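Local atomic coordinates of ribosomal protein uL16 3-hydroxylase (Escherichia coli, PDB entry 4CCL), a protein that hydroxylates an arginine of ribosomal protein uL16 at C3, as an iron- and 2-oxoglutarate-dependent oxygenase that works as a homodimer. Residues B[16-21]-B[180-185]; B[93-97]-B[109-113]; B[129-133]-B[197-203]. All coordinates share one frame. Residue numbers count along the deposited sequence, not the author numbering.

Interaction 1. Residues B[16-21]-B[180-185]. With SO4 (sulfate ion), chain M.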
loop_
_atom_site.group_PDB
_atom_site.type_symbol
_atom_site.label_atom_id
_atom_site.label_comp_id
_atom_site.label_asym_id
_atom_site.label_seq_id
_atom_site.Cartn_x
_atom_site.Cartn_y
_atom_site.Cartn_z
ATOM N N HIS B 16 -24.922 17.121 -20.355
ATOM C CA HIS B 16 -24.966 17.341 -18.908
ATOM C C HIS B 16 -23.995 16.524 -18.059
ATOM O O HIS B 16 -23.210 17.095 -17.304
ATOM C CB HIS B 16 -26.400 17.325 -18.375
ATOM C CG HIS B 16 -27.167 18.567 -18.718
ATOM N ND1 HIS B 16 -28.286 18.551 -19.525
ATOM C CD2 HIS B 16 -26.959 19.860 -18.387
ATOM C CE1 HIS B 16 -28.740 19.783 -19.664
ATOM N NE2 HIS B 16 -27.954 20.599 -18.983
ATOM N N TRP B 17 -24.095 15.200 -18.143
ATOM C CA TRP B 17 -23.369 14.304 -17.249
ATOM C C TRP B 17 -21.884 14.638 -17.139
ATOM O O TRP B 17 -21.185 14.778 -18.141
ATOM C CB TRP B 17 -23.504 12.873 -17.767
ATOM C CG TRP B 17 -22.633 11.895 -17.062
ATOM C CD1 TRP B 17 -21.455 11.371 -17.510
ATOM C CD2 TRP B 17 -22.867 11.319 -15.778
ATOM N NE1 TRP B 17 -20.943 10.497 -16.582
ATOM C CE2 TRP B 17 -21.793 10.452 -15.504
ATOM C CE3 TRP B 17 -23.883 11.454 -14.826
ATOM C CZ2 TRP B 17 -21.703 9.720 -14.325
ATOM C CZ3 TRP B 17 -23.794 10.728 -13.654
ATOM C CH2 TRP B 17 -22.712 9.872 -13.413
ATOM N N GLN B 18 -21.430 14.769 -15.893
ATOM C CA GLN B 18 -20.060 15.155 -15.558
ATOM C C GLN B 18 -19.661 16.515 -16.135
ATOM O O GLN B 18 -18.475 16.800 -16.301
ATOM C CB GLN B 18 -19.071 14.077 -16.010
ATOM C CG GLN B 18 -19.022 12.857 -15.115
ATOM C CD GLN B 18 -17.916 12.944 -14.081
ATOM O OE1 GLN B 18 -16.785 13.310 -14.398
ATOM N NE2 GLN B 18 -18.240 12.614 -12.837
ATOM N N LYS B 19 -20.651 17.353 -16.431
ATOM C CA LYS B 19 -20.383 18.674 -16.994
ATOM C C LYS B 19 -21.131 19.790 -16.270
ATOM O O LYS B 19 -20.525 20.613 -15.587
ATOM C CB LYS B 19 -20.727 18.697 -18.485
ATOM C CG LYS B 19 -20.050 17.602 -19.289
ATOM C CD LYS B 19 -20.484 17.622 -20.740
ATOM C CE LYS B 19 -20.121 16.317 -21.430
ATOM N NZ LYS B 19 -20.930 15.180 -20.898
ATOM N N ARG B 20 -22.453 19.804 -16.425
ATOM C CA ARG B 20 -23.293 20.871 -15.891
ATOM C C ARG B 20 -24.483 20.295 -15.139
ATOM O O ARG B 20 -25.009 19.246 -15.512
ATOM C CB ARG B 20 -23.810 21.757 -17.027
ATOM C CG ARG B 20 -22.732 22.295 -17.953
ATOM C CD ARG B 20 -21.744 23.172 -17.207
ATOM N NE ARG B 20 -22.367 24.385 -16.687
ATOM C CZ ARG B 20 -21.759 25.244 -15.875
ATOM N NH1 ARG B 20 -20.512 25.022 -15.485
ATOM N NH2 ARG B 20 -22.398 26.325 -15.450
ATOM N N PRO B 21 -24.915 20.984 -14.073
ATOM C CA PRO B 21 -26.110 20.562 -13.342
ATOM C C PRO B 21 -27.406 20.925 -14.056
ATOM O O PRO B 21 -27.443 21.882 -14.830
ATOM C CB PRO B 21 -26.002 21.337 -12.026
ATOM C CG PRO B 21 -25.240 22.555 -12.375
ATOM C CD PRO B 21 -24.245 22.124 -13.424
ATOM N N TYR B 180 -29.873 17.054 -10.983
ATOM C CA TYR B 180 -28.586 16.419 -11.234
ATOM C C TYR B 180 -27.449 17.399 -10.997
ATOM O O TYR B 180 -27.400 18.459 -11.621
ATOM C CB TYR B 180 -28.474 15.871 -12.658
ATOM C CG TYR B 180 -27.040 15.524 -12.998
ATOM C CD1 TYR B 180 -26.427 14.417 -12.428
ATOM C CD2 TYR B 180 -26.287 16.323 -13.852
ATOM C CE1 TYR B 180 -25.113 14.102 -12.711
ATOM C CE2 TYR B 180 -24.971 16.013 -14.139
ATOM C CZ TYR B 180 -24.391 14.902 -13.565
ATOM O OH TYR B 180 -23.086 14.584 -13.844
ATOM N N ILE B 181 -26.564 17.046 -10.070
ATOM C CA ILE B 181 -25.363 17.821 -9.776
ATOM C C ILE B 181 -24.065 17.049 -10.044
ATOM O O ILE B 181 -23.829 16.012 -9.426
ATOM C CB ILE B 181 -25.361 18.317 -8.321
ATOM C CG1 ILE B 181 -26.734 18.896 -7.958
ATOM C CG2 ILE B 181 -24.259 19.344 -8.121
ATOM C CD1 ILE B 181 -26.886 19.266 -6.498
ATOM N N PRO B 182 -23.227 17.542 -10.973
ATOM C CA PRO B 182 -21.888 16.970 -11.154
ATOM C C PRO B 182 -20.998 17.355 -9.977
ATOM O O PRO B 182 -21.315 18.317 -9.280
ATOM C CB PRO B 182 -21.377 17.654 -12.430
ATOM C CG PRO B 182 -22.563 18.350 -13.030
ATOM C CD PRO B 182 -23.471 18.662 -11.893
ATOM N N PRO B 183 -19.895 16.622 -9.757
ATOM C CA PRO B 183 -18.986 16.958 -8.655
ATOM C C PRO B 183 -18.316 18.315 -8.841
ATOM O O PRO B 183 -17.972 18.684 -9.962
ATOM C CB PRO B 183 -17.934 15.845 -8.719
ATOM C CG PRO B 183 -18.005 15.328 -10.111
ATOM C CD PRO B 183 -19.450 15.423 -10.486
ATOM N N GLY B 184 -18.135 19.048 -7.747
ATOM C CA GLY B 184 -17.459 20.329 -7.800
ATOM C C GLY B 184 -18.391 21.526 -7.732
ATOM O O GLY B 184 -17.938 22.663 -7.582
ATOM N N PHE B 185 -19.692 21.278 -7.845
ATOM C CA PHE B 185 -20.675 22.355 -7.794
ATOM C C PHE B 185 -21.268 22.487 -6.400
ATOM O O PHE B 185 -21.923 21.568 -5.912
ATOM C CB PHE B 185 -21.790 22.119 -8.818
ATOM C CG PHE B 185 -21.351 22.294 -10.243
ATOM C CD1 PHE B 185 -20.689 21.276 -10.905
ATOM C CD2 PHE B 185 -21.599 23.479 -10.920
ATOM C CE1 PHE B 185 -20.282 21.430 -12.215
ATOM C CE2 PHE B 185 -21.194 23.641 -12.234
ATOM C CZ PHE B 185 -20.534 22.614 -12.882
HETATM S S SO4 M . -30.473 22.952 -20.252
HETATM O O1 SO4 M . -31.370 21.803 -20.365
HETATM O O2 SO4 M . -29.783 23.159 -21.522
HETATM O O3 SO4 M . -31.243 24.146 -19.920
HETATM O O4 SO4 M . -29.489 22.719 -19.200
#

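Interaction 2. Residues B[93-97]-B[109-113]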
loop_
_atom_site.group_PDB
_atom_site.type_symbol
_atom_site.label_atom_id
_atom_site.label_comp_id
_atom_site.label_asym_id
_atom_site.label_seq_id
_atom_site.Cartn_x
_atom_site.Cartn_y
_atom_site.Cartn_z
ATOM N N THR B 93 -37.675 1.043 -2.008
ATOM C CA THR B 93 -36.678 2.084 -2.210
ATOM C C THR B 93 -35.649 1.615 -3.232
ATOM O O THR B 93 -35.222 2.386 -4.092
ATOM C CB THR B 93 -35.985 2.482 -0.888
ATOM O OG1 THR B 93 -36.940 3.085 -0.006
ATOM C CG2 THR B 93 -34.865 3.476 -1.152
ATOM N N ALA B 94 -35.276 0.341 -3.148
ATOM C CA ALA B 94 -34.336 -0.244 -4.096
ATOM C C ALA B 94 -34.849 -0.111 -5.522
ATOM O O ALA B 94 -34.061 0.065 -6.457
ATOM C CB ALA B 94 -34.073 -1.704 -3.760
ATOM N N ALA B 95 -36.168 -0.188 -5.685
ATOM C CA ALA B 95 -36.782 0.004 -7.002
ATOM C C ALA B 95 -36.419 1.340 -7.673
ATOM O O ALA B 95 -36.365 1.425 -8.900
ATOM C CB ALA B 95 -38.287 -0.153 -6.918
ATOM N N LEU B 96 -36.170 2.373 -6.871
ATOM C CA LEU B 96 -35.823 3.696 -7.399
ATOM C C LEU B 96 -34.511 3.706 -8.188
ATOM O O LEU B 96 -34.294 4.576 -9.030
ATOM C CB LEU B 96 -35.741 4.731 -6.268
ATOM C CG LEU B 96 -36.832 5.802 -6.169
ATOM C CD1 LEU B 96 -36.344 6.986 -5.343
ATOM C CD2 LEU B 96 -37.279 6.257 -7.548
HETATM N N MSE B 97 -33.639 2.744 -7.901
HETATM C CA MSE B 97 -32.313 2.688 -8.508
HETATM C C MSE B 97 -32.364 2.229 -9.965
HETATM O O MSE B 97 -31.605 2.718 -10.804
HETATM C CB MSE B 97 -31.408 1.757 -7.695
HETATM C CG MSE B 97 -31.284 2.139 -6.230
HETATM SE SE MSE B 97 -29.621 3.067 -5.826
HETATM C CE MSE B 97 -28.380 1.587 -6.065
ATOM N N ASP B 109 -23.553 4.300 -6.667
ATOM C CA ASP B 109 -23.213 3.964 -5.289
ATOM C C ASP B 109 -24.384 3.370 -4.518
ATOM O O ASP B 109 -24.450 2.154 -4.338
ATOM C CB ASP B 109 -22.677 5.195 -4.551
ATOM C CG ASP B 109 -22.124 4.858 -3.177
ATOM O OD1 ASP B 109 -21.831 3.671 -2.929
ATOM O OD2 ASP B 109 -21.974 5.780 -2.346
ATOM N N ASP B 110 -25.318 4.227 -4.110
ATOM C CA ASP B 110 -26.444 3.836 -3.262
ATOM C C ASP B 110 -27.490 4.950 -3.181
ATOM O O ASP B 110 -27.314 6.023 -3.758
ATOM C CB ASP B 110 -25.966 3.486 -1.846
ATOM C CG ASP B 110 -25.478 2.053 -1.728
ATOM O OD1 ASP B 110 -26.145 1.148 -2.272
ATOM O OD2 ASP B 110 -24.415 1.836 -1.110
ATOM N N LEU B 111 -28.559 4.688 -2.433
ATOM C CA LEU B 111 -29.671 5.622 -2.280
ATOM C C LEU B 111 -29.743 6.119 -0.837
ATOM O O LEU B 111 -30.035 5.342 0.073
ATOM C CB LEU B 111 -30.983 4.920 -2.658
ATOM C CG LEU B 111 -32.268 5.690 -3.006
ATOM C CD1 LEU B 111 -32.873 6.416 -1.820
ATOM C CD2 LEU B 111 -32.023 6.663 -4.135
HETATM N N MSE B 112 -29.494 7.410 -0.625
HETATM C CA MSE B 112 -29.635 7.965 0.721
HETATM C C MSE B 112 -30.861 8.874 0.798
HETATM O O MSE B 112 -31.112 9.669 -0.105
HETATM C CB MSE B 112 -28.352 8.683 1.173
HETATM C CG MSE B 112 -28.288 10.186 0.895
HETATM SE SE MSE B 112 -29.118 11.292 2.290
HETATM C CE MSE B 112 -28.753 13.035 1.505
ATOM N N ILE B 113 -31.637 8.735 1.869
ATOM C CA ILE B 113 -32.878 9.494 2.007
ATOM C C ILE B 113 -32.779 10.531 3.119
ATOM O O ILE B 113 -32.242 10.248 4.185
ATOM C CB ILE B 113 -34.076 8.564 2.307
ATOM C CG1 ILE B 113 -34.222 7.515 1.207
ATOM C CG2 ILE B 113 -35.368 9.364 2.451
ATOM C CD1 ILE B 113 -35.396 6.585 1.394
#

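Interaction 3. Residues B[129-133]-B[197-203]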
loop_
_atom_site.group_PDB
_atom_site.type_symbol
_atom_site.label_atom_id
_atom_site.label_comp_id
_atom_site.label_asym_id
_atom_site.label_seq_id
_atom_site.Cartn_x
_atom_site.Cartn_y
_atom_site.Cartn_z
ATOM N N TYR B 129 -18.634 13.639 -5.952
ATOM C CA TYR B 129 -19.349 12.693 -6.797
ATOM C C TYR B 129 -20.617 13.271 -7.421
ATOM O O TYR B 129 -21.179 14.252 -6.929
ATOM C CB TYR B 129 -19.702 11.448 -5.988
ATOM C CG TYR B 129 -18.546 10.905 -5.179
ATOM C CD1 TYR B 129 -17.589 10.088 -5.766
ATOM C CD2 TYR B 129 -18.410 11.215 -3.831
ATOM C CE1 TYR B 129 -16.528 9.592 -5.029
ATOM C CE2 TYR B 129 -17.357 10.725 -3.089
ATOM C CZ TYR B 129 -16.418 9.916 -3.692
ATOM O OH TYR B 129 -15.369 9.428 -2.951
ATOM N N ASP B 130 -21.055 12.648 -8.511
ATOM C CA ASP B 130 -22.311 12.999 -9.152
ATOM C C ASP B 130 -23.460 12.559 -8.258
ATOM O O ASP B 130 -23.334 11.595 -7.503
ATOM C CB ASP B 130 -22.429 12.301 -10.505
ATOM C CG ASP B 130 -21.231 12.551 -11.397
ATOM O OD1 ASP B 130 -20.216 11.835 -11.247
ATOM O OD2 ASP B 130 -21.302 13.466 -12.246
ATOM N N VAL B 131 -24.579 13.268 -8.336
ATOM C CA VAL B 131 -25.756 12.892 -7.565
ATOM C C VAL B 131 -27.043 13.282 -8.289
ATOM O O VAL B 131 -27.093 14.304 -8.979
ATOM C CB VAL B 131 -25.722 13.507 -6.138
ATOM C CG1 VAL B 131 -25.863 15.022 -6.187
ATOM C CG2 VAL B 131 -26.796 12.886 -5.248
ATOM N N PHE B 132 -28.071 12.449 -8.158
ATOM C CA PHE B 132 -29.406 12.822 -8.604
ATOM C C PHE B 132 -30.272 13.012 -7.368
ATOM O O PHE B 132 -30.437 12.086 -6.578
ATOM C CB PHE B 132 -30.013 11.740 -9.499
ATOM C CG PHE B 132 -29.398 11.662 -10.866
ATOM C CD1 PHE B 132 -28.271 10.888 -11.089
ATOM C CD2 PHE B 132 -29.955 12.349 -11.934
ATOM C CE1 PHE B 132 -27.705 10.809 -12.347
ATOM C CE2 PHE B 132 -29.394 12.274 -13.194
ATOM C CZ PHE B 132 -28.268 11.502 -13.400
ATOM N N ILE B 133 -30.820 14.208 -7.184
ATOM C CA ILE B 133 -31.642 14.457 -6.008
ATOM C C ILE B 133 -33.121 14.519 -6.379
ATOM O O ILE B 133 -33.576 15.455 -7.034
ATOM C CB ILE B 133 -31.219 15.739 -5.273
ATOM C CG1 ILE B 133 -29.730 15.675 -4.923
ATOM C CG2 ILE B 133 -32.061 15.930 -4.025
ATOM C CD1 ILE B 133 -29.166 16.967 -4.357
ATOM N N ASN B 197 -36.311 13.674 0.421
ATOM C CA ASN B 197 -35.403 13.717 -0.718
ATOM C C ASN B 197 -34.658 12.403 -0.888
ATOM O O ASN B 197 -34.206 11.799 0.090
ATOM C CB ASN B 197 -34.407 14.872 -0.581
ATOM C CG ASN B 197 -34.911 16.156 -1.212
ATOM O OD1 ASN B 197 -34.126 17.041 -1.552
ATOM N ND2 ASN B 197 -36.225 16.262 -1.375
ATOM N N TYR B 198 -34.531 11.968 -2.137
ATOM C CA TYR B 198 -33.876 10.706 -2.431
ATOM C C TYR B 198 -32.667 10.960 -3.307
ATOM O O TYR B 198 -32.795 11.267 -4.488
ATOM C CB TYR B 198 -34.845 9.768 -3.150
ATOM C CG TYR B 198 -36.160 9.597 -2.433
ATOM C CD1 TYR B 198 -37.174 10.540 -2.569
ATOM C CD2 TYR B 198 -36.385 8.504 -1.609
ATOM C CE1 TYR B 198 -38.375 10.397 -1.911
ATOM C CE2 TYR B 198 -37.587 8.349 -0.946
ATOM C CZ TYR B 198 -38.577 9.301 -1.102
ATOM O OH TYR B 198 -39.774 9.159 -0.444
ATOM N N SER B 199 -31.487 10.776 -2.733
ATOM C CA SER B 199 -30.254 11.017 -3.456
ATOM C C SER B 199 -29.679 9.714 -3.991
ATOM O O SER B 199 -29.303 8.821 -3.220
ATOM C CB SER B 199 -29.241 11.740 -2.563
ATOM O OG SER B 199 -29.723 13.021 -2.186
ATOM N N VAL B 200 -29.617 9.618 -5.315
ATOM C CA VAL B 200 -28.957 8.503 -5.960
ATOM C C VAL B 200 -27.541 8.986 -6.143
ATOM O O VAL B 200 -27.277 9.897 -6.937
ATOM C CB VAL B 200 -29.538 8.224 -7.356
ATOM C CG1 VAL B 200 -28.816 7.050 -8.006
ATOM C CG2 VAL B 200 -31.032 7.969 -7.280
ATOM N N GLY B 201 -26.633 8.375 -5.392
ATOM C CA GLY B 201 -25.255 8.810 -5.362
ATOM C C GLY B 201 -24.394 7.986 -6.286
ATOM O O GLY B 201 -24.760 6.878 -6.679
ATOM N N PHE B 202 -23.234 8.530 -6.620
ATOM C CA PHE B 202 -22.287 7.831 -7.473
ATOM C C PHE B 202 -20.916 7.799 -6.817
ATOM O O PHE B 202 -20.658 8.521 -5.855
ATOM C CB PHE B 202 -22.233 8.466 -8.865
ATOM C CG PHE B 202 -23.445 8.173 -9.707
ATOM C CD1 PHE B 202 -24.628 8.860 -9.503
ATOM C CD2 PHE B 202 -23.401 7.200 -10.691
ATOM C CE1 PHE B 202 -25.742 8.590 -10.267
ATOM C CE2 PHE B 202 -24.513 6.925 -11.461
ATOM C CZ PHE B 202 -25.686 7.620 -11.248
ATOM N N ARG B 203 -20.047 6.936 -7.324
ATOM C CA ARG B 203 -18.740 6.750 -6.719
ATOM C C ARG B 203 -17.666 6.632 -7.785
ATOM O O ARG B 203 -17.818 5.892 -8.755
ATOM C CB ARG B 203 -18.744 5.497 -5.842
ATOM C CG ARG B 203 -19.407 4.303 -6.505
ATOM C CD ARG B 203 -19.475 3.103 -5.579
ATOM N NE ARG B 203 -18.151 2.600 -5.231
ATOM C CZ ARG B 203 -17.932 1.452 -4.600
ATOM N NH1 ARG B 203 -18.955 0.681 -4.252
ATOM N NH2 ARG B 203 -16.693 1.072 -4.322
#

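Interaction 1. Residues B[16-21]-B[180-185]
At one edge of the major sheet of the JmjC (cupin-type) double-stranded beta-helix, the loop 16-21, which links helix 9-15 to edge strand 22-24, folds over the end of strand 178-181 and the type II turn Pro182-Phe185 that follows it. The loop curls round His16 O, which accepts bonds from Lys19 N and Arg20 N, and the Tyr180 ring slots into the resulting concavity: His16 O and Arg20 O both lie at the ring's edge, while its hydroxyl accepts a hydrogen bond from Gln18 N. Trp17 flanks the same ring, with planes only 26° apart but slid so far that they barely overlap. Pro182 is a second bump, fitting against the backbone from Gln18 to Pro21. Pro21 in turn fills the notch between Pro182 and Phe185, its CB 3.7 Å from Pro182 CD and its CD over the Phe185 face in a CH-pi contact. Trp17 NE1 and Lys19 NZ reach Asp230 and Pro231 of the second subunit, so this loop also belongs to the dimer interface. At the start of the loop, His16 NE2 donates a hydrogen bond of 2.6 Å to O4 of a sulfate, probably a crystallisation additive, that Arg15 also binds.

Interaction 2. Residues B[93-97]-B[109-113]
Strand 108-116 enters this contact at Asp109, whose CB points away from the helical segment; its nearest approach is by the carbonyl, Asp109 O lying 4.3 Å from Met97 CE. The carboxylate is engaged by Arg276 in a salt bridge. Asp110 also points its CB away, yet its backbone comes under the long selenomethionine side chain of Met97, whose SE lies 3.9 Å from Asp110 C. The carboxylate of Asp110 is held by Asn87 and His277, and Asn87 OD1 accepts from Leu111 N, so helix 86-89 shares this stretch of strand with Met97. Leu111 is the centre of the contact. Its CB points toward the helical turn and its side chain enters the space between Thr93, Leu96 and Met97: Leu111 CD1 is 3.6 Å from Thr93 CG2, Leu111 CB is 3.9 Å from Met97 SE, and Leu96 CD1 stands looser, 4.5 Å from Leu111 CD2. Helix 91-94 and the helical turn running on to Met97 thus cover part of one face of the antiparallel major sheet of the JmjC double-stranded beta-helix, over strand 108-116. From Asp110 onward the side chains alternate, and Met112 turns its selenium-bearing chain to the other face, away from residues 93-97. With Ile113 the strand faces the helix again; Ile113 CD1 approaches Thr93 CG2 at 4.1 Å, and the same side chain packs on Val86 and Tyr198. Thr93 OG1 is equally 4.1 Å from Ile113 CD1, and is hydrogen-bonded to His90.

Interaction 3. Residues B[129-133]-B[197-203]
Two short backbone hydrogen bonds join Phe132 and Val200 reciprocally, Phe132 N to Val200 O and Val200 N to Phe132 O, both 2.9 Å and near linear. Toward the strand end the pairing loosens: Phe202 N reaches Asp130 O at 3.2 Å in a weak bond. CA-H...O contacts supplement these, from Val131 CA to Val200 O (3.4 Å) and from Ser199 CA to Phe132 O (3.3 Å). Strands 131-135 and 195-202 are thus antiparallel neighbours, their 131-133 and 197-202 N-to-C directions 169° apart, within the major sheet of the cupin-type double-stranded beta-helix that characterises JmjC oxygenases. Val131, Ile133 and Ser199 share one face, where Val131 CG2 lies 3.8 Å from Ser199 CB. Asn197, whose OD1 is 3.4 Å from Ile133 CG2, is hydrogen-bonded to Arg140, an inferred substrate-binding residue. The other face carries Phe132 and Val200, whose CB atoms are 4.1 Å apart. The rings of Phe132 and Phe202 meet rim to rim, Phe132 CD1 3.5 Å from Phe202 CE1, and Trp17 packs edge-to-face with Phe202.

Overall arrangement
All three contacts build on one antiparallel sheet, in which strands 178-181, 131-135, 195-202 and 108-116 lie side by side. Interaction 3 is the middle: it touches interaction 1 through Asp130, whose OD2 is 2.6 Å from Tyr180 OH and whose OD1 is 2.7 Å from Gln18 NE2, and interaction 2 through main-chain bonding, with Asp109 N 2.8 Å from Gly201 O and Met112 O 2.9 Å from Ser199 N. Interactions 1 and 2 do not meet, their nearest atoms being about 9 Å apart. The active site is close: the Ile181 side chain lies about 4 Å from that of the iron ligand His187, and the Asn197 side chain about 3 Å from that of Ser114, an inferred substrate-binding residue.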